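Glyoxalase/bleomycin resistance protein/dioxygenase (Alicyclobacillus acidocaldarius subsp. acidocaldarius, PDB 3RRI) is a member of the glyoxalase/bleomycin resistance/dioxygenase (vicinal oxygen chelate) superfamily and may act as a metal-dependent dioxygenase. Local coordinates at residues H12-A17 with V53-D58; D19-Y24 with A36-D41; E108-F113 with E124-F129. All blocks are in the same frame, centred on the assembly; numbering follows the deposited sequence.

Overall arrangement
From the N terminus, the chain runs through strand 10-17, helix 20-30, strands 34-39 and 42-47, and strand 50-56, which together make the first βαβββ module. Contact 1 closes this module by setting its first strand beside its last in one sheet. Contact 2 is nested inside that loop, bringing the start of the helix against the end of strand 34-39 and the turn after it; the two contacts touch, with centres 9 Å apart. Contact 3 follows in series in the second module, where it closes the hairpin of strands 110-116 and 122-128. It lies on the opposite side of the chain's centre from contacts 1 and 2, its centre about 25 Å from that of contact 1. All three touch the second subunit.

Contact 1 of 3, residues H12-A17 with V53-D58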
# COMPACT_ATOMS: atom_id res chain seq x y z
N HIS A 12 -14.27 16.39 -0.76
CA HIS A 12 -15.68 16.48 -0.90
C HIS A 12 -16.03 17.84 -1.55
O HIS A 12 -15.35 18.87 -1.34
CB HIS A 12 -16.38 16.26 0.45
CG HIS A 12 -16.30 17.44 1.32
ND1 HIS A 12 -17.24 18.44 1.30
CD2 HIS A 12 -15.34 17.82 2.20
CE1 HIS A 12 -16.86 19.40 2.13
NE2 HIS A 12 -15.71 19.05 2.68
N LEU A 13 -17.06 17.77 -2.40
CA LEU A 13 -17.57 18.92 -3.11
C LEU A 13 -19.08 19.00 -2.99
O LEU A 13 -19.76 17.99 -3.08
CB LEU A 13 -17.21 18.79 -4.61
CG LEU A 13 -17.62 19.99 -5.43
CD1 LEU A 13 -16.90 21.28 -5.10
CD2 LEU A 13 -17.42 19.62 -6.96
N ALA A 14 -19.59 20.23 -2.82
CA ALA A 14 -21.00 20.49 -2.88
C ALA A 14 -21.31 21.31 -4.15
O ALA A 14 -20.63 22.28 -4.45
CB ALA A 14 -21.43 21.27 -1.57
N ILE A 15 -22.38 20.92 -4.83
CA ILE A 15 -22.84 21.60 -6.03
C ILE A 15 -24.37 21.67 -5.96
O ILE A 15 -25.02 20.84 -5.29
CB ILE A 15 -22.44 20.83 -7.32
CG1 ILE A 15 -22.96 19.37 -7.29
CG2 ILE A 15 -20.92 20.94 -7.56
CD1 ILE A 15 -22.74 18.65 -8.68
N PRO A 16 -24.96 22.63 -6.69
CA PRO A 16 -26.40 22.68 -6.77
C PRO A 16 -27.03 21.63 -7.71
O PRO A 16 -26.45 21.30 -8.76
CB PRO A 16 -26.66 24.08 -7.30
CG PRO A 16 -25.48 24.42 -8.07
CD PRO A 16 -24.32 23.69 -7.46
N ALA A 17 -28.19 21.13 -7.32
CA ALA A 17 -29.04 20.28 -8.16
C ALA A 17 -30.42 20.88 -8.15
O ALA A 17 -30.99 21.07 -7.09
CB ALA A 17 -29.09 18.87 -7.63
N VAL A 53 -21.77 15.95 -3.21
CA VAL A 53 -23.07 16.17 -2.60
C VAL A 53 -23.80 17.16 -3.49
O VAL A 53 -23.32 18.27 -3.75
CB VAL A 53 -22.97 16.75 -1.17
CG1 VAL A 53 -24.36 16.97 -0.64
CG2 VAL A 53 -22.14 15.85 -0.18
N CYS A 54 -24.97 16.72 -3.95
CA CYS A 54 -25.86 17.52 -4.75
C CYS A 54 -26.93 18.10 -3.83
O CYS A 54 -27.74 17.35 -3.23
CB CYS A 54 -26.52 16.66 -5.80
SG CYS A 54 -25.43 15.98 -7.09
N HIS A 55 -26.88 19.41 -3.69
CA HIS A 55 -27.81 20.15 -2.84
C HIS A 55 -29.00 20.71 -3.63
O HIS A 55 -28.81 21.43 -4.63
CB HIS A 55 -27.08 21.31 -2.18
CG HIS A 55 -26.09 20.88 -1.17
ND1 HIS A 55 -26.43 20.60 0.14
CD2 HIS A 55 -24.76 20.67 -1.27
CE1 HIS A 55 -25.35 20.22 0.79
NE2 HIS A 55 -24.32 20.27 -0.04
N LEU A 56 -30.22 20.41 -3.17
CA LEU A 56 -31.44 20.90 -3.82
C LEU A 56 -31.43 22.43 -3.75
O LEU A 56 -31.42 23.03 -2.65
CB LEU A 56 -32.68 20.33 -3.15
CG LEU A 56 -34.03 20.81 -3.72
CD1 LEU A 56 -34.20 20.30 -5.19
CD2 LEU A 56 -35.16 20.37 -2.81
N SER A 57 -31.40 23.07 -4.91
CA SER A 57 -31.13 24.50 -4.98
C SER A 57 -31.58 25.12 -6.30
O SER A 57 -31.54 24.48 -7.38
CB SER A 57 -29.63 24.77 -4.80
OG SER A 57 -29.32 26.14 -4.91
N ASP A 58 -32.01 26.38 -6.21
CA ASP A 58 -32.35 27.17 -7.38
C ASP A 58 -31.18 28.02 -7.86
O ASP A 58 -31.29 28.72 -8.87
CB ASP A 58 -33.56 28.05 -7.06
CG ASP A 58 -34.09 28.80 -8.27
OD1 ASP A 58 -34.28 28.17 -9.35
OD2 ASP A 58 -34.33 30.01 -8.12
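Ala14 to Ala17 pair in parallel with Val53 to Leu56, joining the first and last strands of a βαβββ module of the vicinal oxygen chelate fold. Five backbone hydrogen bonds carry the ladder. Val53 N gives to Leu13 O, Ile15 N to Val53 O and His55 N to Ile15 O, the last 2.8 Å long. Ala17 N then binds His55 O, and Ser57 N binds Ala17 O. CA-H...O contacts supplement them, such as Leu56 CA to Ala17 O at 3.3 Å.

Apolar contacts line the face of Ile15, Cys54 and Ala17, which helix 20-30 covers. Ile15 CG1, held between the backbone N and the carbonyl carbon (chi1 56°), lies 4.2 Å from Cys54 SG. Ile15 CD1 is 4.1 Å from the same Cys54 SG, while Ala17 CB meets Cys54 CB at 3.9 Å. The face of Ala14, Pro16 and His55 meets the second subunit, with which residues 12-14 also form an antiparallel ladder. Here Val53 CG1 sits over one face of the His55 imidazole, toward its rim, and Ala14 CB approaches the ring edge, 3.4 Å from His55 CD2.

Contact 2 of 3, residues D19-Y24 with A36-D41; sequences DLDEAY and ARRYPD. With ACT (acetate ion), chain C.
Leu20 makes the close part of this contact, directing its CB toward the 36-41 segment and laying one methyl against the backbone carbonyls of Tyr39 and Pro40. With CG anti to the carbonyl carbon (chi1 -64°) and the chain extended at chi2, Leu20 CD1 comes within 3.5 Å of Pro40 O and 3.6 Å of Tyr39 O. The same side chain packs on Leu56 of strand 50-56. At the start of the helix Asp19 is the N-cap, its OD1 accepting from Glu22 N at 2.8 Å.

Helix and strand belong to one βαβββ module of the vicinal oxygen chelate fold and run nearly antiparallel, at 163°. Their axes stay 11.4 Å apart, a gap that the long Arg38 side chain crosses.

The looser, outer side is bridged by this arginine, whose chain bends at chi3 (79°). Arg38 NH2 forms a salt bridge to Asp21 OD1 at 2.9 Å, meeting that oxygen on the anti side, tilted out of the carboxylate plane; the two side chains cross at about a right angle, and the guanidinium is strongly inclined to the carboxylate. Arg38 NH1 lies a loose 4.2 Å from Tyr24 CB. Tyr24 of a third subunit packs on Arg38 as well.

Arg37 and Tyr39 turn to the second subunit instead. Arg37 NH1 donates to Tyr39 OH at 2.8 Å, within the guanidinium plane, and both its NH1 and NH2 hold OXT of an acetate ion, probably from the crystallisation liquor. Tyr128 OH of the second subunit binds the same acetate, and Tyr39 OH also bonds to Glu108 there.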
# COMPACT_ATOMS: atom_id res chain seq x y z
N ASP A 19 -33.07 19.38 -9.07
CA ASP A 19 -34.00 18.29 -8.81
C ASP A 19 -33.19 17.07 -8.41
O ASP A 19 -32.33 16.62 -9.18
CB ASP A 19 -34.84 18.00 -10.08
CG ASP A 19 -35.82 16.85 -9.89
OD1 ASP A 19 -35.39 15.68 -9.78
OD2 ASP A 19 -37.04 17.12 -9.83
N LEU A 20 -33.45 16.51 -7.24
CA LEU A 20 -32.61 15.44 -6.73
C LEU A 20 -32.75 14.11 -7.49
O LEU A 20 -31.77 13.40 -7.66
CB LEU A 20 -32.84 15.21 -5.24
CG LEU A 20 -32.48 16.37 -4.30
CD1 LEU A 20 -32.81 15.97 -2.84
CD2 LEU A 20 -31.04 16.81 -4.43
N ASP A 21 -33.96 13.75 -7.90
CA ASP A 21 -34.16 12.55 -8.70
C ASP A 21 -33.43 12.63 -10.02
O ASP A 21 -32.85 11.63 -10.47
CB ASP A 21 -35.65 12.24 -8.93
CG ASP A 21 -36.33 11.64 -7.71
OD1 ASP A 21 -35.63 11.14 -6.80
OD2 ASP A 21 -37.58 11.66 -7.67
N GLU A 22 -33.46 13.80 -10.63
CA GLU A 22 -32.79 14.04 -11.91
C GLU A 22 -31.27 13.93 -11.73
O GLU A 22 -30.56 13.43 -12.60
CB GLU A 22 -33.18 15.42 -12.41
CG GLU A 22 -32.60 15.83 -13.75
CD GLU A 22 -32.96 17.25 -14.10
OE1 GLU A 22 -32.84 18.13 -13.21
OE2 GLU A 22 -33.33 17.51 -15.28
N ALA A 23 -30.76 14.41 -10.59
CA ALA A 23 -29.34 14.31 -10.27
C ALA A 23 -28.91 12.85 -10.05
O ALA A 23 -27.81 12.44 -10.48
CB ALA A 23 -29.06 15.12 -9.02
N TYR A 24 -29.73 12.09 -9.33
CA TYR A 24 -29.56 10.64 -9.21
C TYR A 24 -29.45 9.95 -10.57
O TYR A 24 -28.54 9.16 -10.78
CB TYR A 24 -30.70 10.01 -8.38
CG TYR A 24 -30.67 8.51 -8.37
CD1 TYR A 24 -29.97 7.81 -7.41
CD2 TYR A 24 -31.32 7.76 -9.36
CE1 TYR A 24 -29.93 6.43 -7.40
CE2 TYR A 24 -31.30 6.38 -9.36
CZ TYR A 24 -30.60 5.70 -8.38
OH TYR A 24 -30.58 4.32 -8.41
N ALA A 36 -24.88 7.02 -1.84
CA ALA A 36 -24.61 6.79 -0.40
C ALA A 36 -25.83 7.18 0.41
O ALA A 36 -26.61 6.32 0.75
CB ALA A 36 -23.41 7.57 0.04
N ARG A 37 -26.03 8.46 0.65
CA ARG A 37 -27.10 8.92 1.54
C ARG A 37 -28.08 9.89 0.87
O ARG A 37 -27.71 10.67 0.00
CB ARG A 37 -26.50 9.50 2.82
CG ARG A 37 -25.84 8.46 3.66
CD ARG A 37 -25.13 9.08 4.87
NE ARG A 37 -23.86 9.75 4.55
CZ ARG A 37 -23.57 11.02 4.81
NH1 ARG A 37 -24.46 11.85 5.37
NH2 ARG A 37 -22.36 11.49 4.55
N ARG A 38 -29.35 9.81 1.27
CA ARG A 38 -30.39 10.72 0.75
C ARG A 38 -31.13 11.42 1.85
O ARG A 38 -31.47 10.82 2.86
CB ARG A 38 -31.43 9.96 -0.04
CG ARG A 38 -31.01 9.45 -1.39
CD ARG A 38 -32.26 9.06 -2.23
NE ARG A 38 -32.92 10.24 -2.83
CZ ARG A 38 -33.29 10.36 -4.11
NH1 ARG A 38 -33.10 9.38 -5.00
NH2 ARG A 38 -33.87 11.48 -4.51
N TYR A 39 -31.37 12.71 1.64
CA TYR A 39 -32.18 13.53 2.53
C TYR A 39 -33.10 14.39 1.68
O TYR A 39 -32.93 14.49 0.46
CB TYR A 39 -31.29 14.42 3.40
CG TYR A 39 -30.20 13.65 4.10
CD1 TYR A 39 -30.40 13.09 5.37
CD2 TYR A 39 -28.96 13.45 3.48
CE1 TYR A 39 -29.40 12.36 6.01
CE2 TYR A 39 -27.95 12.73 4.11
CZ TYR A 39 -28.18 12.20 5.38
OH TYR A 39 -27.20 11.48 5.99
N PRO A 40 -34.10 15.02 2.29
CA PRO A 40 -35.01 15.85 1.50
C PRO A 40 -34.31 16.95 0.71
O PRO A 40 -34.80 17.37 -0.35
CB PRO A 40 -35.94 16.44 2.57
CG PRO A 40 -35.99 15.42 3.59
CD PRO A 40 -34.59 14.86 3.68
N ASP A 41 -33.19 17.44 1.22
CA ASP A 41 -32.50 18.59 0.64
C ASP A 41 -31.18 18.27 -0.08
O ASP A 41 -30.53 19.17 -0.61
CB ASP A 41 -32.29 19.69 1.70
CG ASP A 41 -31.28 19.31 2.77
OD1 ASP A 41 -30.78 18.17 2.80
OD2 ASP A 41 -30.94 20.20 3.60
C ACT C . -23.17 15.00 4.68
O ACT C . -22.31 15.66 4.06
OXT ACT C . -22.74 14.19 5.56
CH3 ACT C . -24.63 15.16 4.36

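Contact 3 of 3, residues E108-F113 with E124-F129. With ACT (acetate ion), chain D.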
# COMPACT_ATOMS: atom_id res chain seq x y z
N GLU A 108 3.11 19.88 -19.89
CA GLU A 108 1.86 19.70 -19.11
C GLU A 108 0.62 19.42 -19.97
O GLU A 108 -0.52 19.57 -19.49
CB GLU A 108 1.60 20.91 -18.20
CG GLU A 108 1.51 22.26 -18.90
CD GLU A 108 2.84 23.04 -18.85
OE1 GLU A 108 3.85 22.54 -19.41
OE2 GLU A 108 2.86 24.18 -18.26
N GLU A 109 0.83 19.01 -21.22
CA GLU A 109 -0.25 18.57 -22.07
C GLU A 109 -1.13 17.52 -21.42
O GLU A 109 -0.62 16.55 -20.83
CB GLU A 109 0.30 17.95 -23.37
CG GLU A 109 -0.83 17.52 -24.32
CD GLU A 109 -0.39 17.31 -25.76
OE1 GLU A 109 0.82 17.33 -26.05
OE2 GLU A 109 -1.31 17.12 -26.60
N HIS A 110 -2.44 17.67 -21.57
CA HIS A 110 -3.36 16.63 -21.11
C HIS A 110 -4.56 16.45 -22.04
O HIS A 110 -4.98 17.43 -22.68
CB HIS A 110 -3.84 16.97 -19.69
CG HIS A 110 -4.30 18.39 -19.50
ND1 HIS A 110 -3.43 19.45 -19.31
CD2 HIS A 110 -5.54 18.91 -19.37
CE1 HIS A 110 -4.12 20.56 -19.11
NE2 HIS A 110 -5.40 20.25 -19.11
N GLU A 111 -5.08 15.21 -22.14
CA GLU A 111 -6.36 14.96 -22.79
C GLU A 111 -7.45 15.35 -21.83
O GLU A 111 -7.30 15.16 -20.62
CB GLU A 111 -6.51 13.49 -23.18
CG GLU A 111 -5.46 12.96 -24.17
CD GLU A 111 -5.96 11.83 -25.10
OE1 GLU A 111 -5.13 11.29 -25.85
OE2 GLU A 111 -7.15 11.49 -25.11
N THR A 112 -8.56 15.86 -22.36
CA THR A 112 -9.64 16.36 -21.54
C THR A 112 -10.98 16.14 -22.25
O THR A 112 -11.04 16.18 -23.49
CB THR A 112 -9.45 17.87 -21.31
OG1 THR A 112 -10.51 18.40 -20.54
CG2 THR A 112 -9.46 18.58 -22.65
N PHE A 113 -12.04 15.87 -21.50
CA PHE A 113 -13.41 16.04 -22.00
C PHE A 113 -14.27 16.59 -20.87
O PHE A 113 -13.92 16.40 -19.70
CB PHE A 113 -14.01 14.77 -22.60
CG PHE A 113 -14.09 13.60 -21.65
CD1 PHE A 113 -15.25 13.33 -20.94
CD2 PHE A 113 -13.03 12.72 -21.51
CE1 PHE A 113 -15.34 12.22 -20.14
CE2 PHE A 113 -13.12 11.63 -20.66
CZ PHE A 113 -14.28 11.40 -19.98
N GLU A 124 -15.07 17.93 -15.60
CA GLU A 124 -13.93 17.75 -16.48
C GLU A 124 -13.11 16.55 -16.05
O GLU A 124 -12.78 16.40 -14.86
CB GLU A 124 -13.03 18.97 -16.53
CG GLU A 124 -11.88 18.79 -17.53
CD GLU A 124 -10.80 19.85 -17.49
OE1 GLU A 124 -10.64 20.54 -16.44
OE2 GLU A 124 -10.08 20.00 -18.52
N PHE A 125 -12.77 15.67 -16.99
CA PHE A 125 -11.90 14.54 -16.73
C PHE A 125 -10.65 14.71 -17.53
O PHE A 125 -10.74 15.17 -18.68
CB PHE A 125 -12.61 13.22 -17.02
CG PHE A 125 -13.83 13.04 -16.18
CD1 PHE A 125 -13.69 12.56 -14.87
CD2 PHE A 125 -15.07 13.43 -16.61
CE1 PHE A 125 -14.80 12.43 -14.04
CE2 PHE A 125 -16.17 13.29 -15.77
CZ PHE A 125 -16.03 12.80 -14.48
N LYS A 126 -9.50 14.38 -16.95
CA LYS A 126 -8.22 14.67 -17.55
C LYS A 126 -7.27 13.47 -17.46
O LYS A 126 -7.39 12.63 -16.59
CB LYS A 126 -7.52 15.85 -16.85
CG LYS A 126 -8.24 17.17 -16.89
CD LYS A 126 -7.34 18.34 -16.46
CE LYS A 126 -7.36 18.49 -14.91
NZ LYS A 126 -6.70 19.79 -14.47
N TYR A 127 -6.34 13.41 -18.39
CA TYR A 127 -5.21 12.53 -18.33
C TYR A 127 -3.96 13.28 -18.78
O TYR A 127 -3.93 13.81 -19.91
CB TYR A 127 -5.43 11.30 -19.25
CG TYR A 127 -4.19 10.51 -19.45
CD1 TYR A 127 -3.76 9.62 -18.49
CD2 TYR A 127 -3.39 10.67 -20.60
CE1 TYR A 127 -2.64 8.89 -18.64
CE2 TYR A 127 -2.24 9.95 -20.75
CZ TYR A 127 -1.85 9.07 -19.75
OH TYR A 127 -0.69 8.33 -19.87
N TYR A 128 -2.92 13.34 -17.94
CA TYR A 128 -1.67 14.02 -18.24
C TYR A 128 -0.65 13.03 -18.76
O TYR A 128 -0.45 11.95 -18.20
CB TYR A 128 -1.10 14.76 -16.99
CG TYR A 128 -1.86 16.01 -16.61
CD1 TYR A 128 -1.41 17.25 -17.01
CD2 TYR A 128 -3.02 15.93 -15.85
CE1 TYR A 128 -2.10 18.40 -16.68
CE2 TYR A 128 -3.74 17.08 -15.49
CZ TYR A 128 -3.27 18.32 -15.89
OH TYR A 128 -3.99 19.43 -15.52
N PHE A 129 0.05 13.44 -19.83
CA PHE A 129 1.09 12.62 -20.45
C PHE A 129 2.33 12.45 -19.56
O PHE A 129 2.97 11.40 -19.56
CB PHE A 129 1.39 13.17 -21.85
CG PHE A 129 0.24 13.01 -22.79
CD1 PHE A 129 -0.02 11.78 -23.35
CD2 PHE A 129 -0.66 14.04 -23.02
CE1 PHE A 129 -1.12 11.60 -24.19
CE2 PHE A 129 -1.78 13.86 -23.84
CZ PHE A 129 -1.99 12.64 -24.42
C ACT D . -4.03 22.84 -15.60
O ACT D . -3.32 21.93 -16.14
OXT ACT D . -5.05 22.50 -14.95
CH3 ACT D . -3.63 24.28 -15.72
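His110 lies alongside Tyr128, the two side chains pointing the same way, with His110 CB over the centre of the phenol ring, 3.7 Å from its centroid. The rings are oblique, at 35°, and Tyr128 OH stands over the centre of the imidazole. A nearly straight bond in the ring plane, His110 ND1 to Glu108 O at 2.9 Å, fixes the rotation of the imidazole.

This pair sits near the open end of the antiparallel hairpin of the second βαβββ module. Glu111 with Tyr127 and Phe113 with Phe125 are its hydrogen-bonded pairs. Over the latter, Phe125 CB packs on one face of the Phe113 ring, toward its rim, on the side covered by helix 78-90. The Phe129 ring reaches over to Glu109 and Glu111, its CZ 3.5 Å from Glu111 CG. Thr112 OG1 donates to the anti lone pair of Glu124 OE2 over 2.6 Å.

Lys126 NZ donates to Tyr128 OH at 2.9 Å, and that hydroxyl gives its own hydrogen to an acetate oxygen, O, at 2.7 Å; Arg37 of the second subunit also binds the ion. Lys126 probably makes the phenol a better donor to this acetate, itself probably from the crystallisation liquor, at the subunit interface.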